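Local coordinates for protein glutamyl endopeptidase (Staphylococcus epidermidis, PDB 6PYM) that probably cleaves proteins on the carbonyl side of glutamate or aspartate, as a secreted serine endopeptidase of the S1B family, at residues Val22-Pro28 and Asn62-Ser68; Pro76-Phe80 and Gln106-Val112; Lys113-Ser119 and Asp212-Gln216; Asn128-Thr132 and Tyr160-Thr164; Gln179-Ile183 and Ser195-Asn199. The protein carries 1 engineered substitution. The contacts are given in a common frame with arbitrary orientation. Residues are numbered along the deposited sequence.

Interaction 1 of 5, residues Val22-Pro28 and Asn62-Ser68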
# COMPACT_ATOMS: atom_id res chain seq x y z
N VAL A 22 -1.20 -6.66 -2.63
CA VAL A 22 -0.41 -6.15 -1.52
C VAL A 22 1.06 -6.50 -1.76
O VAL A 22 1.39 -7.65 -2.07
CB VAL A 22 -0.92 -6.73 -0.19
CG1 VAL A 22 -0.11 -6.21 0.98
CG2 VAL A 22 -2.41 -6.41 -0.00
N SER A 23 1.95 -5.50 -1.62
CA SER A 23 3.32 -5.64 -2.09
C SER A 23 4.33 -5.22 -1.04
O SER A 23 4.12 -4.25 -0.29
CB SER A 23 3.54 -4.82 -3.35
OG SER A 23 2.64 -5.21 -4.38
N PHE A 24 5.45 -5.94 -1.02
CA PHE A 24 6.59 -5.67 -0.14
C PHE A 24 7.63 -4.87 -0.90
O PHE A 24 7.94 -5.19 -2.06
CB PHE A 24 7.16 -7.02 0.31
CG PHE A 24 8.50 -6.94 0.99
CD1 PHE A 24 8.62 -6.44 2.28
CD2 PHE A 24 9.64 -7.41 0.35
CE1 PHE A 24 9.86 -6.38 2.90
CE2 PHE A 24 10.88 -7.36 0.97
CZ PHE A 24 10.98 -6.85 2.25
N ILE A 25 8.17 -3.83 -0.27
CA ILE A 25 9.13 -2.94 -0.90
C ILE A 25 10.45 -3.03 -0.15
O ILE A 25 10.48 -2.92 1.08
CB ILE A 25 8.62 -1.49 -0.92
CG1 ILE A 25 7.31 -1.41 -1.71
CG2 ILE A 25 9.66 -0.57 -1.54
CD1 ILE A 25 6.77 0.01 -1.87
N TYR A 26 11.55 -3.20 -0.89
CA TYR A 26 12.88 -3.34 -0.31
C TYR A 26 13.80 -2.35 -1.00
O TYR A 26 13.88 -2.32 -2.23
CB TYR A 26 13.39 -4.77 -0.53
CG TYR A 26 14.71 -5.09 0.14
CD1 TYR A 26 15.92 -4.87 -0.51
CD2 TYR A 26 14.74 -5.65 1.42
CE1 TYR A 26 17.13 -5.18 0.11
CE2 TYR A 26 15.95 -5.96 2.04
CZ TYR A 26 17.14 -5.73 1.37
OH TYR A 26 18.32 -6.05 2.00
N ILE A 27 14.47 -1.51 -0.21
CA ILE A 27 15.38 -0.49 -0.74
C ILE A 27 16.70 -0.59 0.01
O ILE A 27 16.75 -0.29 1.21
CB ILE A 27 14.80 0.93 -0.61
CG1 ILE A 27 13.44 1.03 -1.30
CG2 ILE A 27 15.77 1.94 -1.21
CD1 ILE A 27 12.74 2.37 -1.08
N PRO A 28 17.80 -1.00 -0.64
CA PRO A 28 19.09 -1.02 0.06
C PRO A 28 19.61 0.40 0.31
O PRO A 28 19.28 1.31 -0.43
CB PRO A 28 20.01 -1.76 -0.91
CG PRO A 28 19.38 -1.59 -2.24
CD PRO A 28 17.90 -1.50 -2.02
N ASN A 62 16.77 1.54 -7.51
CA ASN A 62 17.11 1.05 -6.19
C ASN A 62 15.93 0.38 -5.48
O ASN A 62 16.13 -0.20 -4.41
CB ASN A 62 17.60 2.20 -5.31
CG ASN A 62 18.95 2.74 -5.75
OD1 ASN A 62 19.77 2.01 -6.30
ND2 ASN A 62 19.20 4.02 -5.48
N ILE A 63 14.72 0.46 -6.03
CA ILE A 63 13.53 -0.02 -5.35
C ILE A 63 13.12 -1.37 -5.94
O ILE A 63 12.88 -1.47 -7.15
CB ILE A 63 12.38 0.98 -5.47
CG1 ILE A 63 12.83 2.37 -5.02
CG2 ILE A 63 11.20 0.51 -4.64
CD1 ILE A 63 11.81 3.45 -5.29
N SER A 64 13.00 -2.38 -5.08
CA SER A 64 12.46 -3.68 -5.46
C SER A 64 11.04 -3.82 -4.91
O SER A 64 10.80 -3.56 -3.73
CB SER A 64 13.32 -4.81 -4.88
OG SER A 64 14.59 -4.87 -5.49
N VAL A 65 10.13 -4.27 -5.76
CA VAL A 65 8.72 -4.45 -5.40
C VAL A 65 8.38 -5.92 -5.57
O VAL A 65 8.54 -6.47 -6.67
CB VAL A 65 7.81 -3.59 -6.28
CG1 VAL A 65 6.34 -3.82 -5.92
CG2 VAL A 65 8.17 -2.11 -6.15
N HIS A 66 7.87 -6.54 -4.51
CA HIS A 66 7.54 -7.96 -4.51
C HIS A 66 6.05 -8.10 -4.22
O HIS A 66 5.63 -8.15 -3.05
CB HIS A 66 8.34 -8.69 -3.43
CG HIS A 66 9.83 -8.67 -3.63
ND1 HIS A 66 10.66 -7.65 -3.19
CD2 HIS A 66 10.65 -9.60 -4.17
CE1 HIS A 66 11.92 -7.95 -3.47
NE2 HIS A 66 11.94 -9.13 -4.07
N PRO A 67 5.20 -8.15 -5.24
CA PRO A 67 3.76 -8.32 -4.98
C PRO A 67 3.51 -9.71 -4.43
O PRO A 67 4.12 -10.69 -4.88
CB PRO A 67 3.13 -8.13 -6.36
CG PRO A 67 4.19 -8.57 -7.32
CD PRO A 67 5.51 -8.17 -6.69
N SER A 68 2.62 -9.80 -3.45
CA SER A 68 2.22 -11.07 -2.86
C SER A 68 3.34 -11.75 -2.09
O SER A 68 3.29 -12.97 -1.89
CB SER A 68 1.65 -12.07 -3.89
OG SER A 68 1.07 -11.44 -5.03
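His66 and Phe24 bury the most surface here, and they do so as a directly opposed antiparallel hydrogen-bonded pair. Phe24 N reaches His66 O at 3.0 Å and His66 N reaches Phe24 O at 2.8 Å, so the two side chains leave the same face of the sheet, where Phe24 CD2 lies 3.7 Å from His66 ND1. The rings meet obliquely, centroids 5.7 Å apart; Tyr75 stacks on His66, and Tyr134 meets Phe24 edge-to-face. Pairing strand 22-27 with strand 64-67 joins the first and last strands in sheet order, closing the six-stranded N-terminal barrel of the chymotrypsin-like fold. Two residues on, the pattern repeats: Tyr26 N to Ser64 O and Ser64 N to Tyr26 O, both 3.0 Å. The alternate residues Ile25 and Val65 turn into the barrel beside Ile63, with Ile25 CG2 3.6 Å from Ile63 CG2. At one end of the pairing, Ser68 N donates to Val22 O at 2.8 Å.

Interaction 2 of 5, residues Pro76-Phe80 and Gln106-Val112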
# COMPACT_ATOMS: atom_id res chain seq x y z
N PRO A 76 6.41 -15.40 -4.47
CA PRO A 76 5.81 -16.23 -5.53
C PRO A 76 5.69 -15.51 -6.86
O PRO A 76 5.71 -16.15 -7.92
CB PRO A 76 4.44 -16.61 -4.96
CG PRO A 76 4.15 -15.54 -3.95
CD PRO A 76 5.48 -15.19 -3.34
N ASN A 77 5.56 -14.18 -6.84
CA ASN A 77 5.49 -13.39 -8.05
C ASN A 77 6.78 -12.65 -8.35
O ASN A 77 6.79 -11.72 -9.16
CB ASN A 77 4.27 -12.47 -8.00
CG ASN A 77 2.98 -13.24 -8.16
OD1 ASN A 77 2.90 -14.15 -8.98
ND2 ASN A 77 1.98 -12.92 -7.36
N GLY A 78 7.89 -13.08 -7.74
CA GLY A 78 9.18 -12.49 -7.98
C GLY A 78 9.21 -11.02 -7.57
O GLY A 78 8.54 -10.59 -6.62
N LYS A 79 10.01 -10.25 -8.30
CA LYS A 79 10.14 -8.83 -8.04
C LYS A 79 10.07 -8.04 -9.33
O LYS A 79 10.24 -8.57 -10.44
CB LYS A 79 11.42 -8.47 -7.26
CG LYS A 79 12.69 -8.37 -8.08
CD LYS A 79 13.84 -7.89 -7.20
CE LYS A 79 15.05 -7.46 -8.03
NZ LYS A 79 15.66 -8.59 -8.78
N PHE A 80 9.79 -6.74 -9.17
CA PHE A 80 9.76 -5.76 -10.23
C PHE A 80 10.55 -4.55 -9.76
O PHE A 80 10.48 -4.18 -8.59
CB PHE A 80 8.31 -5.37 -10.53
CG PHE A 80 7.48 -6.51 -11.02
CD1 PHE A 80 6.96 -7.44 -10.13
CD2 PHE A 80 7.26 -6.68 -12.38
CE1 PHE A 80 6.22 -8.51 -10.59
CE2 PHE A 80 6.52 -7.75 -12.83
CZ PHE A 80 6.00 -8.67 -11.94
N GLN A 106 6.89 -9.87 -18.18
CA GLN A 106 5.56 -9.77 -17.61
C GLN A 106 5.43 -8.45 -16.87
O GLN A 106 6.38 -7.99 -16.23
CB GLN A 106 5.30 -10.90 -16.63
CG GLN A 106 5.44 -12.29 -17.20
CD GLN A 106 5.41 -13.36 -16.13
OE1 GLN A 106 6.18 -13.30 -15.16
NE2 GLN A 106 4.52 -14.32 -16.28
N HIS A 107 4.26 -7.84 -16.96
CA HIS A 107 3.99 -6.60 -16.25
C HIS A 107 3.35 -6.92 -14.90
O HIS A 107 2.67 -7.93 -14.74
CB HIS A 107 3.08 -5.71 -17.09
CG HIS A 107 3.65 -5.37 -18.42
ND1 HIS A 107 4.36 -4.21 -18.66
CD2 HIS A 107 3.66 -6.06 -19.59
CE1 HIS A 107 4.76 -4.19 -19.92
NE2 HIS A 107 4.35 -5.30 -20.51
N ILE A 108 3.58 -6.04 -13.92
CA ILE A 108 3.15 -6.34 -12.56
C ILE A 108 1.64 -6.52 -12.50
O ILE A 108 1.14 -7.40 -11.79
CB ILE A 108 3.68 -5.30 -11.56
CG1 ILE A 108 3.49 -5.79 -10.13
CG2 ILE A 108 3.05 -3.93 -11.77
CD1 ILE A 108 4.28 -5.00 -9.12
N GLY A 109 0.89 -5.72 -13.26
CA GLY A 109 -0.56 -5.83 -13.26
C GLY A 109 -1.11 -6.96 -14.10
O GLY A 109 -2.33 -7.09 -14.21
N GLN A 110 -0.23 -7.75 -14.70
CA GLN A 110 -0.59 -9.02 -15.33
C GLN A 110 -0.39 -10.20 -14.40
O GLN A 110 -1.13 -11.18 -14.49
CB GLN A 110 0.25 -9.25 -16.58
CG GLN A 110 -0.00 -8.27 -17.72
CD GLN A 110 0.94 -8.45 -18.90
OE1 GLN A 110 2.08 -8.90 -18.74
NE2 GLN A 110 0.46 -8.11 -20.09
N VAL A 111 0.60 -10.12 -13.50
CA VAL A 111 0.89 -11.25 -12.62
C VAL A 111 -0.00 -11.27 -11.39
O VAL A 111 -0.20 -12.34 -10.80
CB VAL A 111 2.39 -11.32 -12.25
CG1 VAL A 111 3.25 -11.31 -13.50
CG2 VAL A 111 2.79 -10.21 -11.28
N VAL A 112 -0.54 -10.13 -10.99
CA VAL A 112 -1.56 -10.04 -9.96
C VAL A 112 -2.70 -9.21 -10.52
O VAL A 112 -2.53 -8.47 -11.50
CB VAL A 112 -1.04 -9.41 -8.65
CG1 VAL A 112 0.13 -10.22 -8.12
CG2 VAL A 112 -0.65 -7.95 -8.85
O HOH W 1 -0.66 -13.77 -8.45
O HOH W 2 1.09 -14.84 -11.18
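This is a partly buried contact between a loop entering strand 80-87 and the single-turn helix 108-111, packed against Val40, Pro67 and Val99 at one end of the N-terminal barrel in a chymotrypsin-like fold and away from the catalytic residues. It illustrates how one aromatic ring can supply most of the surface a loop offers to a one-turn helix. Phe80, which buries more surface than any other residue of the contact, lays its ring flat under the start of the helix: Ile108 CB stands 3.8 Å from the ring centroid and 7° off the normal, a CH-pi contact. The ring edge meets the chain just before the turn, with Phe80 CE2 3.4 Å from Gln106 O, and Phe80 CZ packs on Val111 CG2 at 3.6 Å. The helix start is closed internally, since His107, the N-cap residue, donates its backbone N to Gln110 OE1 at 3.0 Å. No direct hydrogen bond joins the segments. Asn77, whose ND2 also bonds Ser68 OG, instead works through solvent: one water lies 3.0 Å from Asn77 ND2 and 2.8 Å from Val111 O, and a second donates to Asn77 OD1 at 2.9 Å and to Val111 O at 2.8 Å.

Interaction 3 of 5, residues Lys113-Ser119 and Asp212-Gln216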
# COMPACT_ATOMS: atom_id res chain seq x y z
N LYS A 113 -3.86 -9.33 -9.91
CA LYS A 113 -4.98 -8.47 -10.26
C LYS A 113 -4.80 -7.11 -9.60
O LYS A 113 -4.72 -7.04 -8.37
CB LYS A 113 -6.30 -9.07 -9.80
CG LYS A 113 -7.52 -8.33 -10.37
CD LYS A 113 -8.82 -9.03 -9.99
CE LYS A 113 -10.00 -8.42 -10.72
NZ LYS A 113 -10.25 -7.00 -10.34
N PRO A 114 -4.74 -6.01 -10.36
CA PRO A 114 -4.66 -4.70 -9.71
C PRO A 114 -5.83 -4.49 -8.75
O PRO A 114 -6.96 -4.93 -9.01
CB PRO A 114 -4.72 -3.72 -10.89
CG PRO A 114 -4.10 -4.50 -12.02
CD PRO A 114 -4.64 -5.91 -11.82
N ALA A 115 -5.54 -3.84 -7.63
CA ALA A 115 -6.55 -3.61 -6.62
C ALA A 115 -7.64 -2.68 -7.14
O ALA A 115 -7.40 -1.83 -8.01
CB ALA A 115 -5.92 -2.99 -5.38
N THR A 116 -8.84 -2.86 -6.63
CA THR A 116 -9.93 -1.93 -6.89
C THR A 116 -9.84 -0.78 -5.90
O THR A 116 -9.70 -0.99 -4.70
CB THR A 116 -11.27 -2.65 -6.70
OG1 THR A 116 -11.36 -3.76 -7.61
CG2 THR A 116 -12.43 -1.70 -6.97
N ILE A 117 -9.92 0.44 -6.42
CA ILE A 117 -9.93 1.66 -5.62
C ILE A 117 -11.38 2.01 -5.30
O ILE A 117 -12.24 1.95 -6.19
CB ILE A 117 -9.28 2.81 -6.41
CG1 ILE A 117 -7.90 2.42 -6.94
CG2 ILE A 117 -9.25 4.08 -5.57
CD1 ILE A 117 -6.89 2.04 -5.88
N SER A 118 -11.64 2.43 -4.07
CA SER A 118 -12.97 2.93 -3.73
C SER A 118 -13.16 4.36 -4.21
O SER A 118 -12.25 5.19 -4.12
CB SER A 118 -13.17 2.88 -2.22
OG SER A 118 -14.45 3.38 -1.87
N SER A 119 -14.36 4.65 -4.71
CA SER A 119 -14.76 6.03 -4.95
C SER A 119 -14.90 6.81 -3.65
O SER A 119 -14.92 8.05 -3.68
CB SER A 119 -16.11 6.06 -5.67
OG SER A 119 -17.13 5.66 -4.77
N ASP A 212 -5.71 2.57 -16.66
CA ASP A 212 -6.50 1.40 -16.32
C ASP A 212 -6.93 1.36 -14.86
O ASP A 212 -7.42 0.31 -14.42
CB ASP A 212 -5.77 0.11 -16.72
CG ASP A 212 -4.41 -0.05 -16.03
OD1 ASP A 212 -3.85 0.95 -15.52
OD2 ASP A 212 -3.87 -1.18 -16.01
N ILE A 213 -6.78 2.45 -14.11
CA ILE A 213 -7.19 2.45 -12.71
C ILE A 213 -8.66 2.04 -12.59
O ILE A 213 -9.52 2.49 -13.36
CB ILE A 213 -6.92 3.82 -12.06
CG1 ILE A 213 -6.94 3.70 -10.54
CG2 ILE A 213 -7.90 4.89 -12.54
CD1 ILE A 213 -5.66 3.14 -9.95
N ASN A 214 -8.94 1.15 -11.65
CA ASN A 214 -10.28 0.60 -11.47
C ASN A 214 -10.87 1.21 -10.21
O ASN A 214 -10.56 0.78 -9.10
CB ASN A 214 -10.19 -0.92 -11.37
CG ASN A 214 -11.55 -1.58 -11.21
OD1 ASN A 214 -12.58 -0.96 -11.45
ND2 ASN A 214 -11.54 -2.84 -10.81
N ILE A 215 -11.72 2.21 -10.38
CA ILE A 215 -12.38 2.91 -9.28
C ILE A 215 -13.84 2.50 -9.26
O ILE A 215 -14.55 2.65 -10.27
CB ILE A 215 -12.22 4.43 -9.42
CG1 ILE A 215 -10.73 4.81 -9.44
CG2 ILE A 215 -12.96 5.16 -8.32
CD1 ILE A 215 -10.45 6.25 -9.80
N GLN A 216 -14.31 1.99 -8.13
CA GLN A 216 -15.67 1.48 -7.99
C GLN A 216 -16.37 1.99 -6.74
O GLN A 216 -17.60 1.98 -6.67
CB GLN A 216 -15.65 -0.05 -7.93
CG GLN A 216 -15.25 -0.75 -9.20
CD GLN A 216 -16.19 -0.47 -10.35
OE1 GLN A 216 -17.41 -0.51 -10.19
NE2 GLN A 216 -15.63 -0.21 -11.52
OXT GLN A 216 -15.73 2.38 -5.75
O HOH W 3 -6.91 -0.41 -10.24
O HOH W 4 -16.54 2.14 -3.12
O HOH W 5 -18.88 3.61 -5.44
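A chain terminus can be held by backbone pairing without forming a regular strand, and 212-216 is an example. Ile117 N donates to Asn214 O at 2.8 Å, and Gln216 N returns the bond to Ile117 O at 2.8 Å, giving a single bridge centred on Ile117 and Ile215. The C-terminal carboxylate is then used as an acceptor: Ser119 N reaches Gln216 OXT at 2.8 Å. Three waters add bridges between the segments. One links Ala115 O, at 2.7 Å, to Asn214 N, at 2.9 Å; another accepts from Ser118 OG at 2.7 Å and donates to Gln216 OXT at 2.8 Å; a third bridges Ser119 OG, at 2.8 Å, and Gln216 O, at a short 2.4 Å. Ser118 OG is also hydrogen-bonded to Asn120 N. Within the tail, Gln216 NE2 donates to Asn214 OD1 at 3.1 Å. Thr116 OG1 and Asn214 ND2 come within 3.3 Å, but their angle is too poor for a bond. Ile117 provides the apolar centre, its CG1 lying 3.8 Å from Ile213 CD1 and its CB 3.9 Å from Ile215 CG1. Segment 113-119 belongs to the connection between the two barrels: Ala115 bonds Val40 of strand 34-42, Thr116 and Ser118 bond Val180 of strand 180-188, while Ile213 and Ile215 lean back on helix 200-209.

Interaction 4 of 5, residues Asn128-Thr132 and Tyr160-Thr164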
# COMPACT_ATOMS: atom_id res chain seq x y z
N ASN A 128 -15.72 -0.39 9.65
CA ASN A 128 -14.73 -1.43 9.89
C ASN A 128 -13.85 -1.60 8.66
O ASN A 128 -14.34 -1.76 7.54
CB ASN A 128 -15.44 -2.75 10.18
CG ASN A 128 -16.19 -2.74 11.50
OD1 ASN A 128 -15.71 -2.23 12.50
ND2 ASN A 128 -17.40 -3.30 11.49
N ILE A 129 -12.53 -1.58 8.88
CA ILE A 129 -11.55 -1.59 7.80
C ILE A 129 -10.39 -2.50 8.19
O ILE A 129 -10.28 -2.96 9.32
CB ILE A 129 -11.04 -0.17 7.48
CG1 ILE A 129 -10.43 0.45 8.74
CG2 ILE A 129 -12.17 0.70 6.92
CD1 ILE A 129 -9.47 1.58 8.46
N THR A 130 -9.51 -2.74 7.22
CA THR A 130 -8.24 -3.40 7.46
C THR A 130 -7.11 -2.59 6.83
O THR A 130 -7.32 -1.86 5.86
CB THR A 130 -8.20 -4.82 6.90
OG1 THR A 130 -8.56 -4.81 5.51
CG2 THR A 130 -9.15 -5.74 7.66
N VAL A 131 -5.91 -2.75 7.38
CA VAL A 131 -4.68 -2.25 6.77
C VAL A 131 -3.76 -3.45 6.65
O VAL A 131 -3.47 -4.12 7.65
CB VAL A 131 -4.04 -1.12 7.59
CG1 VAL A 131 -2.67 -0.74 7.02
CG2 VAL A 131 -4.94 0.09 7.58
N THR A 132 -3.31 -3.73 5.43
CA THR A 132 -2.61 -4.98 5.16
C THR A 132 -1.30 -4.67 4.44
O THR A 132 -1.28 -3.93 3.46
CB THR A 132 -3.51 -5.92 4.37
OG1 THR A 132 -4.68 -6.16 5.16
CG2 THR A 132 -2.81 -7.25 4.06
N TYR A 160 -7.40 5.93 11.80
CA TYR A 160 -8.02 4.71 12.30
C TYR A 160 -7.38 4.29 13.61
O TYR A 160 -6.29 4.76 13.98
CB TYR A 160 -7.98 3.57 11.27
CG TYR A 160 -6.80 3.62 10.32
CD1 TYR A 160 -5.52 3.24 10.73
CD2 TYR A 160 -6.97 4.05 9.02
CE1 TYR A 160 -4.46 3.29 9.85
CE2 TYR A 160 -5.92 4.11 8.14
CZ TYR A 160 -4.66 3.73 8.55
OH TYR A 160 -3.63 3.80 7.65
N ASP A 161 -8.06 3.37 14.30
CA ASP A 161 -7.68 2.93 15.65
C ASP A 161 -6.94 1.60 15.66
O ASP A 161 -6.68 1.06 16.74
CB ASP A 161 -8.91 2.89 16.57
CG ASP A 161 -9.88 1.75 16.24
OD1 ASP A 161 -9.62 0.93 15.35
OD2 ASP A 161 -10.94 1.69 16.90
N LEU A 162 -6.60 1.06 14.50
CA LEU A 162 -5.89 -0.21 14.40
C LEU A 162 -4.38 0.02 14.45
O LEU A 162 -3.88 1.10 14.11
CB LEU A 162 -6.29 -0.93 13.11
CG LEU A 162 -6.11 -0.16 11.79
CD1 LEU A 162 -4.71 -0.35 11.20
CD2 LEU A 162 -7.19 -0.55 10.78
N SER A 163 -3.65 -1.01 14.86
CA SER A 163 -2.20 -0.92 15.05
C SER A 163 -1.42 -1.17 13.76
O SER A 163 -1.81 -1.99 12.92
CB SER A 163 -1.75 -1.93 16.09
OG SER A 163 -2.19 -1.59 17.40
N THR A 164 -0.29 -0.47 13.63
CA THR A 164 0.66 -0.66 12.55
C THR A 164 2.06 -0.46 13.11
O THR A 164 2.23 0.12 14.19
CB THR A 164 0.45 0.35 11.41
OG1 THR A 164 0.70 1.67 11.90
CG2 THR A 164 -0.97 0.29 10.86
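Val131 lays its CG2 methyl over the face of the Tyr160 ring, 4.1 Å from the centroid and 24° off the normal, a CH-pi contact inside the C-terminal barrel of this chymotrypsin-like protease. Strand 128-133 contributes its inward-pointing residues, Ile129 and Val131, while the chain leaving strand 157-160 offers Tyr160, Leu162 and Thr164; alternation along both segments puts these side chains in the same buried space. No hydrogen bond crosses the contact, and the backbones stay apart, with the CA atoms of Val131 and Leu162 8.0 Å from each other. Ile129 CD1 fills the angle between Tyr160 CD2, at 3.6 Å, and Leu162 CD2, at 3.9 Å. The tyrosine is not purely apolar filler, for Tyr160 OH hydrogen-bonds His184 ND1. Towards the far end the contact nears the catalytic centre: the Thr164 side chain is about 8 Å from that of Ala169, the engineered replacement at the predicted charge-relay position, and Thr164 OG1 forms a weak hydrogen bond with the N-terminal Val1 N. The packing thus runs from the barrel interior to the N terminus. Val131 CG2 also lies 3.7 Å from Leu162 CD1, and Val131 CG1 is 4.3 Å from Thr164 CG2.

Interaction 5 of 5, residues Gln179-Ile183 and Ser195-Asn199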
# COMPACT_ATOMS: atom_id res chain seq x y z
N GLN A 179 -11.98 -2.92 -1.27
CA GLN A 179 -11.54 -1.81 -2.10
C GLN A 179 -10.62 -0.90 -1.29
O GLN A 179 -10.78 -0.74 -0.08
CB GLN A 179 -12.75 -0.99 -2.55
CG GLN A 179 -13.84 -1.82 -3.21
CD GLN A 179 -15.15 -1.06 -3.33
OE1 GLN A 179 -15.43 -0.15 -2.55
NE2 GLN A 179 -15.97 -1.44 -4.32
N VAL A 180 -9.66 -0.29 -1.99
CA VAL A 180 -8.68 0.57 -1.34
C VAL A 180 -9.29 1.95 -1.12
O VAL A 180 -9.62 2.65 -2.08
CB VAL A 180 -7.39 0.66 -2.17
CG1 VAL A 180 -6.36 1.54 -1.47
CG2 VAL A 180 -6.82 -0.71 -2.47
N ILE A 181 -9.41 2.34 0.15
CA ILE A 181 -9.94 3.66 0.51
C ILE A 181 -8.83 4.66 0.82
O ILE A 181 -9.08 5.87 0.81
CB ILE A 181 -10.93 3.57 1.69
CG1 ILE A 181 -10.24 3.11 2.97
CG2 ILE A 181 -12.12 2.69 1.32
CD1 ILE A 181 -11.15 3.14 4.19
N GLY A 182 -7.62 4.18 1.12
CA GLY A 182 -6.52 5.05 1.49
C GLY A 182 -5.21 4.28 1.44
O GLY A 182 -5.19 3.07 1.25
N ILE A 183 -4.12 5.03 1.62
CA ILE A 183 -2.77 4.47 1.65
C ILE A 183 -2.15 4.87 2.99
O ILE A 183 -1.91 6.06 3.24
CB ILE A 183 -1.92 4.96 0.47
CG1 ILE A 183 -2.56 4.56 -0.88
CG2 ILE A 183 -0.49 4.45 0.58
CD1 ILE A 183 -2.65 3.05 -1.12
N SER A 195 -3.65 7.59 7.13
CA SER A 195 -3.51 7.26 5.73
C SER A 195 -3.86 8.47 4.87
O SER A 195 -4.55 9.40 5.31
CB SER A 195 -4.44 6.10 5.35
OG SER A 195 -5.81 6.47 5.44
N VAL A 196 -3.36 8.45 3.64
CA VAL A 196 -3.80 9.37 2.61
C VAL A 196 -5.15 8.88 2.11
O VAL A 196 -5.26 7.77 1.57
CB VAL A 196 -2.80 9.44 1.44
CG1 VAL A 196 -3.28 10.46 0.41
CG2 VAL A 196 -1.42 9.77 1.95
N TYR A 197 -6.17 9.71 2.29
CA TYR A 197 -7.53 9.38 1.87
C TYR A 197 -7.66 9.59 0.37
O TYR A 197 -7.30 10.65 -0.15
CB TYR A 197 -8.48 10.32 2.61
CG TYR A 197 -9.95 10.07 2.41
CD1 TYR A 197 -10.49 8.79 2.53
CD2 TYR A 197 -10.82 11.12 2.16
CE1 TYR A 197 -11.84 8.57 2.39
CE2 TYR A 197 -12.17 10.91 2.02
CZ TYR A 197 -12.68 9.63 2.14
OH TYR A 197 -14.02 9.40 2.00
N ILE A 198 -8.19 8.59 -0.32
CA ILE A 198 -8.30 8.68 -1.77
C ILE A 198 -9.57 9.45 -2.12
O ILE A 198 -10.60 8.86 -2.48
CB ILE A 198 -8.18 7.29 -2.42
CG1 ILE A 198 -6.81 6.69 -2.10
CG2 ILE A 198 -8.39 7.37 -3.94
CD1 ILE A 198 -6.67 5.21 -2.43
N ASN A 199 -9.51 10.76 -1.97
CA ASN A 199 -10.65 11.62 -2.27
C ASN A 199 -10.72 11.91 -3.77
O ASN A 199 -9.97 11.34 -4.58
CB ASN A 199 -10.62 12.88 -1.40
CG ASN A 199 -9.51 13.85 -1.78
OD1 ASN A 199 -8.81 13.68 -2.77
ND2 ASN A 199 -9.38 14.90 -0.98
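The two strands of a beta hairpin in the C-terminal barrel, 180-188 and 192-197, meet here, and the close backbones leave no room for a side chain at one position. Gly182 faces Tyr197 with its CA only 3.0 Å from Val196 O; a beta carbon at this position would collide with that oxygen and with Ser195 OG. Ile181, just before it, leaves extended geometry (psi -19°), and its CA-to-CB bond points away from the partner segment. Ser195, a p rotamer, has its OG bonded to Leu158 O. Ile198 lies at the centre of an inverse gamma turn; in its m,t rotamer, Ile198 CD1 packs on Val180 CG1 at 3.8 Å and more loosely on Ile183 CG1 at 4.4 Å; Ile183 adopts m,m. Val196 emerges on the same face as Ile183, its side chain about 4 Å from that of Asp93. Backbone bonds hold the pairing: Ile183 N to Val196 O at 3.0 Å, Val196 N to Ile183 O at 2.8 Å, and Ile198 N to Ile181 O at 3.1 Å. Polar cohesion between these segments therefore rests on main-chain atoms, while apolar side chains fill the space between, and Val196 lies beside Asp93, the predicted charge-relay aspartate.

Followed from the N terminus, the contacts illustrate two closures in series, followed by a long one that encloses two more. Interaction 1 closes the loop between 28 and 62, pairing the edge strands that complete the first barrel once strands 80-87 and 95-99 are in place. Interaction 2 adds the short helix to that barrel; the two touch through Val65 with Phe80 and Ser68 with Asn77. Interaction 3 opens directly afterwards, at 113, and closes only at the C terminus, so it encloses interactions 4 and 5, which follow one another within the second barrel. None cross. Interaction 3 joins interaction 5 through Val180, and Val22 against Thr132 brings interactions 1 and 4 together between the barrels.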